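Side-chain contact in transcription termination factor NusA (Planctomyces limnophilus, PDB 4MTN), which probably takes part in both termination and antitermination of transcription, binding the core RNA polymerase and the nascent RNA: residues K389-D392 with L393-A396. Residues are numbered along the deposited sequence; the frame is centred on the assembly and turned at random.
Sequences KEQD and LRRA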
loop_
_atom_site.group_PDB
_atom_site.type_symbol
_atom_site.label_atom_id
_atom_site.label_comp_id
_atom_site.label_asym_id
_atom_site.label_seq_id
_atom_site.Cartn_x
_atom_site.Cartn_y
_atom_site.Cartn_z
ATOM N N LYS A 389 -9.848 -9.633 -30.407
ATOM C CA LYS A 389 -9.456 -10.892 -31.030
ATOM C C LYS A 389 -9.177 -10.707 -32.521
ATOM O O LYS A 389 -8.430 -11.481 -33.120
ATOM C CB LYS A 389 -10.530 -11.964 -30.815
ATOM C CG LYS A 389 -11.819 -11.749 -31.592
ATOM C CD LYS A 389 -12.802 -12.887 -31.348
ATOM C CE LYS A 389 -14.088 -12.701 -32.141
ATOM N NZ LYS A 389 -13.851 -12.730 -33.611
ATOM N N GLU A 390 -9.773 -9.676 -33.113
ATOM C CA GLU A 390 -9.516 -9.348 -34.511
ATOM C C GLU A 390 -8.114 -8.768 -34.666
ATOM O O GLU A 390 -7.445 -8.991 -35.675
ATOM C CB GLU A 390 -10.561 -8.364 -35.039
ATOM C CG GLU A 390 -10.412 -8.029 -36.515
ATOM C CD GLU A 390 -11.429 -7.008 -36.985
ATOM O OE1 GLU A 390 -12.321 -6.645 -36.189
ATOM O OE2 GLU A 390 -11.336 -6.567 -38.151
ATOM N N GLN A 391 -7.677 -8.020 -33.658
ATOM C CA GLN A 391 -6.329 -7.468 -33.643
ATOM C C GLN A 391 -5.303 -8.573 -33.423
ATOM O O GLN A 391 -4.245 -8.583 -34.051
ATOM C CB GLN A 391 -6.194 -6.394 -32.561
ATOM C CG GLN A 391 -6.989 -5.128 -32.840
ATOM C CD GLN A 391 -6.974 -4.160 -31.672
ATOM O OE1 GLN A 391 -6.409 -4.450 -30.616
ATOM N NE2 GLN A 391 -7.597 -3.002 -31.855
ATOM N N ASP A 392 -5.624 -9.500 -32.524
ATOM C CA ASP A 392 -4.768 -10.653 -32.263
ATOM C C ASP A 392 -4.660 -11.525 -33.506
ATOM O O ASP A 392 -3.604 -12.092 -33.790
ATOM C CB ASP A 392 -5.304 -11.470 -31.088
ATOM C CG ASP A 392 -5.188 -10.737 -29.766
ATOM O OD1 ASP A 392 -5.068 -9.494 -29.782
ATOM O OD2 ASP A 392 -5.217 -11.406 -28.711
ATOM N N LEU A 393 -5.769 -11.635 -34.233
ATOM C CA LEU A 393 -5.798 -12.333 -35.512
ATOM C C LEU A 393 -4.766 -11.740 -36.464
ATOM O O LEU A 393 -3.842 -12.426 -36.897
ATOM C CB LEU A 393 -7.195 -12.266 -36.133
ATOM C CG LEU A 393 -7.430 -13.148 -37.360
ATOM C CD1 LEU A 393 -7.255 -14.616 -37.003
ATOM C CD2 LEU A 393 -8.810 -12.896 -37.948
ATOM N N ARG A 394 -4.944 -10.462 -36.790
ATOM C CA ARG A 394 -4.008 -9.733 -37.639
ATOM C C ARG A 394 -2.579 -9.800 -37.101
ATOM O O ARG A 394 -1.625 -9.914 -37.869
ATOM C CB ARG A 394 -4.446 -8.272 -37.782
ATOM C CG ARG A 394 -3.508 -7.417 -38.620
ATOM C CD ARG A 394 -4.031 -5.996 -38.787
ATOM N NE ARG A 394 -4.082 -5.268 -37.521
ATOM C CZ ARG A 394 -5.194 -5.054 -36.825
ATOM N NH1 ARG A 394 -6.357 -5.512 -37.270
ATOM N NH2 ARG A 394 -5.146 -4.380 -35.683
ATOM N N ARG A 395 -2.438 -9.735 -35.781
ATOM C CA ARG A 395 -1.125 -9.815 -35.147
ATOM C C ARG A 395 -0.489 -11.183 -35.369
ATOM O O ARG A 395 0.718 -11.290 -35.587
ATOM C CB ARG A 395 -1.231 -9.521 -33.649
ATOM C CG ARG A 395 0.099 -9.540 -32.915
ATOM C CD ARG A 395 -0.064 -9.180 -31.445
ATOM N NE ARG A 395 -0.453 -7.785 -31.254
ATOM C CZ ARG A 395 -1.686 -7.382 -30.962
ATOM N NH1 ARG A 395 -2.659 -8.272 -30.822
ATOM N NH2 ARG A 395 -1.945 -6.091 -30.807
ATOM N N ALA A 396 -1.310 -12.228 -35.316
ATOM C CA ALA A 396 -0.829 -13.591 -35.502
ATOM C C ALA A 396 -0.525 -13.882 -36.969
ATOM O O ALA A 396 0.435 -14.584 -37.283
ATOM C CB ALA A 396 -1.844 -14.588 -34.965
#
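Asp392 and Arg395 form an i to i+3 salt bridge on the surface of helix 370-399, a long α-helix near the end of the chain. Arg395 NH1 lies 2.9 Å from Asp392 OD1, but with an N-H...O angle of 118° the hydrogen bond within the pair is weak, and the attraction is probably largely electrostatic. The carboxylate meets the guanidinium at its edge, the two planes 80° apart, so they do not form the flat two-pronged pairing. Aspartate's short side chain keeps its charge close to the backbone, and arginine's long one can fold back to it: Arg395 runs extended to CD, then bends at chi3 (-68°) toward the preceding turn.

Beneath the side chains, i to i+4 bonds occupy the carbonyls of Lys389, Glu390, Gln391 and Asp392 and the amides of Leu393, Arg394, Arg395 and Ala396; that from Arg394 N to Glu390 O, 3.1 Å long, is nearly straight. Leu393 O and Arg394 O are both hydrogen-bonded to Thr397 OG1. Exposed Glu390 suits the surface, its OE1 forming a salt bridge with Arg386. Gln391 offers aliphatic carbons to Arg394, which bends the opposite way at chi3, laying a guanidinium face over Gln391 CA and bringing NH2 to 3.5 Å from Gln391 CG.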